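Local coordinates for ferric uptake regulation protein (Vibrio cholerae, PDB 2W57), which probably acts as an iron-responsive, DNA-binding transcription repressor that senses metal and controls genes of iron uptake, at residues V15-P18 and R19-I22; Q32-A36 and E37-K41; E48-G51 and L52-Y56; E101-D105 and V106-R110. All coordinates share one frame; numbering follows the deposited sequence.

Interaction 1: residues V15-P18 and R19-I22; sequences VTLP and RLKI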
# COMPACT_ATOMS: atom_id res chain seq x y z
N VAL A 15 11.66 24.43 -12.90
CA VAL A 15 10.94 24.09 -14.14
C VAL A 15 11.85 23.35 -15.14
O VAL A 15 12.93 23.84 -15.48
CB VAL A 15 10.32 25.33 -14.81
CG1 VAL A 15 9.65 24.96 -16.12
CG2 VAL A 15 9.32 26.01 -13.88
N THR A 16 11.41 22.17 -15.58
CA THR A 16 12.12 21.37 -16.60
C THR A 16 11.06 20.70 -17.46
O THR A 16 9.91 20.60 -17.05
CB THR A 16 13.02 20.26 -15.99
OG1 THR A 16 12.19 19.23 -15.45
CG2 THR A 16 13.96 20.79 -14.90
N LEU A 17 11.45 20.22 -18.64
CA LEU A 17 10.46 19.79 -19.64
C LEU A 17 9.79 18.47 -19.30
O LEU A 17 8.57 18.36 -19.47
CB LEU A 17 11.07 19.75 -21.04
CG LEU A 17 10.15 19.79 -22.27
CD1 LEU A 17 9.17 20.98 -22.26
CD2 LEU A 17 11.02 19.80 -23.52
N PRO A 18 10.58 17.45 -18.87
CA PRO A 18 9.95 16.24 -18.33
C PRO A 18 8.95 16.53 -17.22
O PRO A 18 7.85 15.96 -17.22
CB PRO A 18 11.15 15.45 -17.79
CG PRO A 18 12.26 15.84 -18.71
CD PRO A 18 12.05 17.32 -18.90
N ARG A 19 9.30 17.44 -16.32
CA ARG A 19 8.39 17.81 -15.25
C ARG A 19 7.07 18.37 -15.78
O ARG A 19 6.00 17.95 -15.33
CB ARG A 19 9.06 18.80 -14.31
CG ARG A 19 10.07 18.14 -13.39
CD ARG A 19 10.71 19.13 -12.44
NE ARG A 19 11.54 18.37 -11.52
CZ ARG A 19 12.53 18.86 -10.77
NH1 ARG A 19 12.84 20.15 -10.81
NH2 ARG A 19 13.22 18.03 -9.98
N LEU A 20 7.14 19.29 -16.74
CA LEU A 20 5.94 19.89 -17.35
C LEU A 20 5.04 18.87 -18.05
O LEU A 20 3.82 18.90 -17.90
CB LEU A 20 6.32 20.99 -18.36
CG LEU A 20 7.01 22.27 -17.89
CD1 LEU A 20 7.36 23.14 -19.07
CD2 LEU A 20 6.16 23.06 -16.88
N LYS A 21 5.68 17.99 -18.82
CA LYS A 21 5.01 17.00 -19.65
C LYS A 21 4.36 15.91 -18.84
O LYS A 21 3.34 15.36 -19.24
CB LYS A 21 6.02 16.38 -20.61
CG LYS A 21 6.38 17.28 -21.77
CD LYS A 21 7.30 16.57 -22.75
CE LYS A 21 7.67 17.48 -23.91
NZ LYS A 21 6.59 17.54 -24.90
N ILE A 22 4.96 15.59 -17.70
CA ILE A 22 4.40 14.59 -16.81
C ILE A 22 3.27 15.22 -16.02
O ILE A 22 2.27 14.57 -15.75
CB ILE A 22 5.47 13.97 -15.88
CG1 ILE A 22 6.39 13.06 -16.70
CG2 ILE A 22 4.82 13.22 -14.73
CD1 ILE A 22 7.58 12.54 -15.98
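R19 runs past T16 where the chain enters helix 17-26, and R19, P18 and L17 bury the most surface in this local contact. The aliphatic part of R19 passes the threonine hydroxyl: R19 CG is 3.2 Å from T16 OG1, and the two side chains meet at a slant. From CG to NE the arginine is fully extended (chi2 -179°, chi3 174°), which carries the guanidinium beyond the threonine; there NH1 bonds to K14 O and NH2 to Q61 OE1. T16 sits at the N-cap position, and its carbonyl opens the helical ladder, with L20 N 3.1 Å from T16 O.

P18 follows in the first turn, where the N-H groups have no helical carbonyl one turn earlier, so a proline costs no helical bond. Its own carbonyl serves the ladder, I22 N lying 3.0 Å from P18 O. Helix 17-26 is probably the helix that packs against the helix-turn-helix pair in the winged-helix domain of this family. In keeping with that, I22 packs on V58 of helix 52-64 and on L39 and L43 of helix 36-45.

L17 combines a backbone and a side-chain contact with K21. K21 N is 3.0 Å from L17 O, and the lysine's CE reaches L17 CG at 3.8 Å. Beyond that apolar crossing, K21 NZ pairs with E48. V15 CG1 also meets L20 CD2 at 4.0 Å, and both residues touch helix 4-10: V15 on K9, L20 on N5 and L8.

Interaction 2: residues Q32-A36 and E37-K41; sequences QHISA and EELYK. With ZN (zinc ion), chain D.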
# COMPACT_ATOMS: atom_id res chain seq x y z
N GLN A 32 -6.68 10.66 -13.56
CA GLN A 32 -6.82 11.09 -12.18
C GLN A 32 -6.15 10.18 -11.14
O GLN A 32 -5.77 10.66 -10.07
CB GLN A 32 -8.28 11.28 -11.84
CG GLN A 32 -8.46 12.03 -10.55
CD GLN A 32 -9.91 12.29 -10.25
OE1 GLN A 32 -10.57 13.07 -10.95
NE2 GLN A 32 -10.41 11.64 -9.21
N HIS A 33 -6.05 8.88 -11.45
CA HIS A 33 -5.34 7.89 -10.65
C HIS A 33 -4.47 7.08 -11.60
O HIS A 33 -4.99 6.47 -12.52
CB HIS A 33 -6.31 6.93 -9.97
CG HIS A 33 -7.07 7.52 -8.82
ND1 HIS A 33 -8.24 8.23 -8.99
CD2 HIS A 33 -6.84 7.50 -7.49
CE1 HIS A 33 -8.69 8.63 -7.81
NE2 HIS A 33 -7.85 8.20 -6.88
N ILE A 34 -3.16 7.04 -11.39
CA ILE A 34 -2.30 6.49 -12.43
C ILE A 34 -0.98 5.95 -11.88
O ILE A 34 -0.38 6.55 -11.00
CB ILE A 34 -2.06 7.54 -13.57
CG1 ILE A 34 -1.55 6.88 -14.85
CG2 ILE A 34 -1.14 8.69 -13.10
CD1 ILE A 34 -1.69 7.76 -16.08
N SER A 35 -0.56 4.80 -12.39
CA SER A 35 0.73 4.24 -12.02
C SER A 35 1.81 4.88 -12.87
O SER A 35 1.52 5.44 -13.93
CB SER A 35 0.73 2.74 -12.24
OG SER A 35 0.54 2.45 -13.60
N ALA A 36 3.05 4.81 -12.40
CA ALA A 36 4.21 5.22 -13.19
C ALA A 36 4.28 4.55 -14.58
O ALA A 36 4.72 5.17 -15.54
CB ALA A 36 5.49 4.96 -12.42
N GLU A 37 3.82 3.31 -14.68
CA GLU A 37 3.88 2.55 -15.94
C GLU A 37 2.85 3.08 -16.91
O GLU A 37 3.14 3.31 -18.08
CB GLU A 37 3.63 1.06 -15.70
CG GLU A 37 4.72 0.35 -14.88
CD GLU A 37 4.68 0.63 -13.35
OE1 GLU A 37 3.65 1.11 -12.80
OE2 GLU A 37 5.71 0.35 -12.69
N GLU A 38 1.64 3.30 -16.40
CA GLU A 38 0.55 3.76 -17.24
C GLU A 38 0.90 5.14 -17.74
O GLU A 38 0.72 5.44 -18.93
CB GLU A 38 -0.77 3.76 -16.46
CG GLU A 38 -1.36 2.38 -16.19
CD GLU A 38 -2.21 2.32 -14.90
OE1 GLU A 38 -2.31 3.33 -14.16
OE2 GLU A 38 -2.77 1.23 -14.61
N LEU A 39 1.43 5.97 -16.84
CA LEU A 39 1.87 7.32 -17.17
C LEU A 39 2.97 7.34 -18.25
O LEU A 39 2.95 8.15 -19.19
CB LEU A 39 2.31 8.03 -15.89
CG LEU A 39 2.92 9.44 -15.82
CD1 LEU A 39 2.51 10.31 -16.99
CD2 LEU A 39 2.59 10.09 -14.47
N TYR A 40 3.93 6.43 -18.11
CA TYR A 40 4.96 6.21 -19.12
C TYR A 40 4.33 5.84 -20.46
O TYR A 40 4.67 6.45 -21.48
CB TYR A 40 5.94 5.13 -18.64
CG TYR A 40 6.80 4.53 -19.72
CD1 TYR A 40 7.83 5.26 -20.30
CD2 TYR A 40 6.59 3.22 -20.15
CE1 TYR A 40 8.62 4.73 -21.29
CE2 TYR A 40 7.39 2.67 -21.16
CZ TYR A 40 8.41 3.44 -21.72
OH TYR A 40 9.23 2.91 -22.69
N LYS A 41 3.43 4.85 -20.46
CA LYS A 41 2.75 4.41 -21.69
C LYS A 41 1.95 5.51 -22.41
O LYS A 41 1.92 5.54 -23.64
CB LYS A 41 1.85 3.19 -21.44
CG LYS A 41 2.54 1.84 -21.72
CD LYS A 41 1.67 0.65 -21.29
CE LYS A 41 1.88 0.32 -19.82
NZ LYS A 41 0.60 -0.07 -19.14
ZN ZN D . -7.64 9.12 -4.96
O HOH W 1 3.89 3.04 -10.11
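E38 OE1 takes the backbone N-H of S35 at 2.9 Å along an almost straight line (N-H...O angle 176°). The donor arrives from above the carboxylate plane, 41° out of it. The same oxygen stands 3.0 Å from S35 OG, and E38 N in turn donates to S35 OG at 3.1 Å. That bond is possible because the hydroxyl stands between the backbone N and the carbonyl carbon (chi1 62°), turned towards the first turn of helix 36-45. The other carboxylate oxygen, E38 OE2, forms a salt bridge with K77, so the group is held from two directions.

These reciprocal bonds between S35 and E38 make a capping box, with S35 as the N-cap. It ties the helix to the short, weakly bonded strand around I34, which pairs through its backbone with F80, in what family resemblance suggests is a winged helix-turn-helix domain. S35 O then accepts L39 N at 3.0 Å, the first regular helical bond.

Apolar packing lies beside the box. The I34 and E38 side chains run antiparallel alongside each other, with I34 CG1 3.6 Å from E38 CB, while I34 CD1 reaches L39 CB; both I34 and L39 also pack on L26 of helix 17-26. A water accepts from A36 N and donates weakly to E37 OE1, whereas E37 OE2 turns to Y56. Two residues before the N-cap, H33 NE2 binds a zinc ion at 2.1 Å, in a site completed by E81, H88 and H90.

Interaction 3: residues E48-G51 and L52-Y56; sequences EEIG and LATVY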
# COMPACT_ATOMS: atom_id res chain seq x y z
N GLU A 48 6.33 11.20 -26.96
CA GLU A 48 7.49 11.52 -26.11
C GLU A 48 8.50 10.37 -25.97
O GLU A 48 8.16 9.20 -26.26
CB GLU A 48 7.04 11.96 -24.71
CG GLU A 48 5.94 13.05 -24.64
CD GLU A 48 6.31 14.37 -25.34
OE1 GLU A 48 7.52 14.71 -25.45
OE2 GLU A 48 5.39 15.10 -25.75
N GLU A 49 9.73 10.70 -25.54
CA GLU A 49 10.81 9.73 -25.30
C GLU A 49 11.20 9.61 -23.83
O GLU A 49 12.20 8.95 -23.51
CB GLU A 49 12.07 10.09 -26.07
CG GLU A 49 11.94 10.22 -27.57
CD GLU A 49 11.56 8.92 -28.22
OE1 GLU A 49 11.88 7.86 -27.66
OE2 GLU A 49 10.93 8.96 -29.29
N ILE A 50 10.44 10.21 -22.93
CA ILE A 50 10.76 10.12 -21.52
C ILE A 50 10.69 8.65 -21.05
O ILE A 50 9.62 8.02 -21.14
CB ILE A 50 9.79 10.99 -20.69
CG1 ILE A 50 9.79 12.45 -21.18
CG2 ILE A 50 10.13 10.92 -19.22
CD1 ILE A 50 8.66 13.28 -20.65
N GLY A 51 11.81 8.11 -20.58
CA GLY A 51 11.86 6.73 -20.10
C GLY A 51 11.12 6.59 -18.78
O GLY A 51 10.75 7.58 -18.16
N LEU A 52 10.90 5.34 -18.36
CA LEU A 52 10.10 5.07 -17.16
C LEU A 52 10.86 5.45 -15.86
O LEU A 52 10.23 5.79 -14.84
CB LEU A 52 9.60 3.60 -17.17
CG LEU A 52 9.03 2.99 -15.87
CD1 LEU A 52 7.67 3.56 -15.54
CD2 LEU A 52 8.95 1.49 -15.92
N ALA A 53 12.20 5.38 -15.89
CA ALA A 53 13.03 5.80 -14.76
C ALA A 53 12.82 7.29 -14.46
O ALA A 53 12.69 7.68 -13.30
CB ALA A 53 14.46 5.49 -15.02
N THR A 54 12.75 8.12 -15.50
CA THR A 54 12.47 9.56 -15.34
C THR A 54 11.08 9.76 -14.74
O THR A 54 10.93 10.52 -13.79
CB THR A 54 12.57 10.32 -16.68
OG1 THR A 54 13.92 10.26 -17.14
CG2 THR A 54 12.17 11.76 -16.51
N VAL A 55 10.10 9.05 -15.29
CA VAL A 55 8.73 9.09 -14.78
C VAL A 55 8.74 8.81 -13.29
O VAL A 55 8.19 9.59 -12.49
CB VAL A 55 7.80 8.11 -15.51
CG1 VAL A 55 6.42 8.15 -14.91
CG2 VAL A 55 7.72 8.47 -16.99
N TYR A 56 9.40 7.75 -12.88
CA TYR A 56 9.56 7.50 -11.45
C TYR A 56 10.27 8.61 -10.70
O TYR A 56 9.79 9.04 -9.64
CB TYR A 56 10.31 6.20 -11.21
CG TYR A 56 9.39 5.03 -11.08
CD1 TYR A 56 9.37 4.04 -12.06
CD2 TYR A 56 8.53 4.90 -9.99
CE1 TYR A 56 8.55 2.95 -11.95
CE2 TYR A 56 7.70 3.80 -9.87
CZ TYR A 56 7.72 2.84 -10.86
OH TYR A 56 6.90 1.76 -10.79
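Apolar contact between I50 and T54 ties the loop to the helix that follows it. The branch methyl I50 CG2 reaches T54 CG2 at 3.5 Å, and the two side chains meet at about a right angle. That methyl lies anti to the isoleucine's backbone N, which leaves CG1 beside the N (chi1 -55°) and turns CG2 to the helix. The methyl also reaches V55 CG2 at 4.1 Å, and thus touches two successive residues of the first turn. In T54 the touching group is likewise anti to the backbone N, with OG1 taking the place beside it.

Polar contact between the segments rests on the backbone. V55 N donates to G51 O at 3.3 Å with an N-H...O angle of 167°, a long but nearly straight bond. G51 occupies the N-cap position and, lacking a side chain, can offer none to cap the turn. Helix 52-64, which begins here, is by family resemblance probably the recognition helix of the winged helix-turn-helix domain, and the loop before it would be the turn leading in from helix 36-45. One residue on, Y56 N bonds to L52 O at 2.9 Å.

The junction packs on two neighbouring helices. I50 and T54 touch K21 and P18 of helix 17-26, while L52 rests on Y40 and V55 on L39 of helix 36-45.

Interaction 4: residues E101-D105 and V106-R110; sequences EFSDD and VIEQR. With ZN (zinc ion), chain C.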
# COMPACT_ATOMS: atom_id res chain seq x y z
N GLU A 101 -13.66 6.70 -6.43
CA GLU A 101 -13.49 7.42 -5.18
C GLU A 101 -14.81 7.40 -4.44
O GLU A 101 -15.87 7.52 -5.06
CB GLU A 101 -13.12 8.88 -5.43
CG GLU A 101 -11.98 9.10 -6.39
CD GLU A 101 -11.62 10.55 -6.51
OE1 GLU A 101 -12.47 11.40 -6.20
OE2 GLU A 101 -10.48 10.86 -6.93
N PHE A 102 -14.77 7.24 -3.12
CA PHE A 102 -15.96 7.37 -2.29
C PHE A 102 -15.60 7.96 -0.93
O PHE A 102 -14.44 7.95 -0.53
CB PHE A 102 -16.69 6.03 -2.14
CG PHE A 102 -15.95 5.01 -1.30
CD1 PHE A 102 -14.99 4.18 -1.87
CD2 PHE A 102 -16.23 4.88 0.06
CE1 PHE A 102 -14.30 3.24 -1.09
CE2 PHE A 102 -15.55 3.95 0.84
CZ PHE A 102 -14.58 3.13 0.26
N SER A 103 -16.61 8.47 -0.24
CA SER A 103 -16.45 8.97 1.11
C SER A 103 -17.74 8.74 1.91
O SER A 103 -18.63 9.58 1.91
CB SER A 103 -16.07 10.46 1.10
OG SER A 103 -15.77 10.91 2.41
N ASP A 104 -17.81 7.60 2.57
CA ASP A 104 -18.98 7.19 3.32
C ASP A 104 -18.94 7.76 4.74
O ASP A 104 -17.94 7.61 5.43
CB ASP A 104 -19.03 5.67 3.37
CG ASP A 104 -20.35 5.14 3.89
OD1 ASP A 104 -21.38 5.34 3.20
OD2 ASP A 104 -20.35 4.53 4.98
N ASP A 105 -20.04 8.40 5.15
CA ASP A 105 -20.17 8.99 6.49
C ASP A 105 -20.16 7.96 7.62
O ASP A 105 -19.58 8.19 8.69
CB ASP A 105 -21.47 9.79 6.59
CG ASP A 105 -21.59 10.83 5.51
OD1 ASP A 105 -20.67 11.66 5.38
OD2 ASP A 105 -22.61 10.80 4.77
N VAL A 106 -20.83 6.83 7.38
CA VAL A 106 -20.97 5.81 8.40
C VAL A 106 -19.60 5.17 8.69
O VAL A 106 -19.19 5.06 9.86
CB VAL A 106 -22.04 4.74 8.01
CG1 VAL A 106 -22.12 3.65 9.06
CG2 VAL A 106 -23.43 5.39 7.81
N ILE A 107 -18.90 4.79 7.63
CA ILE A 107 -17.54 4.30 7.75
C ILE A 107 -16.65 5.33 8.43
O ILE A 107 -15.97 5.01 9.41
CB ILE A 107 -16.94 3.87 6.39
CG1 ILE A 107 -17.70 2.65 5.85
CG2 ILE A 107 -15.44 3.57 6.51
CD1 ILE A 107 -17.41 2.33 4.42
N GLU A 108 -16.67 6.57 7.95
CA GLU A 108 -15.87 7.62 8.58
C GLU A 108 -16.11 7.66 10.08
O GLU A 108 -15.16 7.67 10.86
CB GLU A 108 -16.09 9.00 7.94
CG GLU A 108 -15.57 9.17 6.49
CD GLU A 108 -14.16 8.62 6.26
OE1 GLU A 108 -13.29 8.73 7.16
OE2 GLU A 108 -13.92 8.08 5.17
N GLN A 109 -17.39 7.65 10.50
CA GLN A 109 -17.76 7.68 11.92
C GLN A 109 -17.31 6.44 12.70
O GLN A 109 -16.80 6.55 13.82
CB GLN A 109 -19.27 7.89 12.09
CG GLN A 109 -19.79 7.88 13.55
CD GLN A 109 -19.12 8.93 14.47
OE1 GLN A 109 -18.51 9.91 14.01
NE2 GLN A 109 -19.24 8.71 15.78
N ARG A 110 -17.48 5.26 12.10
CA ARG A 110 -17.12 4.01 12.76
C ARG A 110 -15.65 3.93 13.13
O ARG A 110 -15.30 3.48 14.22
CB ARG A 110 -17.52 2.82 11.89
CG ARG A 110 -19.03 2.62 11.76
CD ARG A 110 -19.74 2.46 13.11
NE ARG A 110 -19.24 1.31 13.86
CZ ARG A 110 -18.87 1.34 15.14
NH1 ARG A 110 -18.95 2.47 15.85
NH2 ARG A 110 -18.44 0.23 15.72
ZN ZN C . -12.02 7.54 4.47
O HOH W 2 -15.13 6.16 3.77
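D104 O accepts E108 N at 3.0 Å and D105 O accepts Q109 N at 2.9 Å, as the chain leaves strand 99-102 and, after the short link S103-D104, enters helix 105-117. D104 is the N-cap, and its side chain closes the helix end: OD2 takes the N-H of I107 at 3.0 Å, on the anti side of the carboxylate and 25° out of its plane. With CG anti to the backbone N (chi1 -169°), the carboxylate is brought over the first turn, where OD2 also packs against I107 CG1. Its other oxygen, OD1, forms a salt bridge with R110 of the second subunit, and R110 here does the same for D104 there, so one carboxylate both caps a helix and joins the dimer.

F102 CE2 approaches I107 CD1 at 4.3 Å; the pair rests on L127 of strand 121-132 and on I114 of the second subunit.

E108 leaves the helix with CB and CG beside D104 O. A bend at chi2 (-46°) carries its carboxylate to the zinc ion, which OE2 binds at 2.1 Å. A water donates to the same E108 OE2 at 2.7 Å and accepts from D104 N, linking the metal ligand to the N-cap. With H87, D89 and H125 completing the coordination, the first turn of the helix supplies one ligand of a zinc site in the dimerisation domain characteristic of Fur proteins.

How the interactions relate
Interactions 1, 2 and 3 start three helices that pack together in the probable DNA-binding domain. Interactions 1 and 3 are joined by the salt bridge of K21 NZ to E48 OE2 (2.9 Å) and by I22 CD1 packing on V55 CA (3.8 Å). Between interactions 2 and 3, E37 OE2 and Y56 OH lie 2.6 Å apart, probably hydrogen-bonded, while I22 CG2 to L39 CD2 (3.8 Å) joins interactions 1 and 2. Interaction 4, in the dimerisation part, lies far from interactions 1 and 3 (centres about 36 and 37 Å away) but meets interaction 2 through H33 and E101. Interactions 2 and 4 each contribute a ligand, H33 and E108, to separate zinc sites.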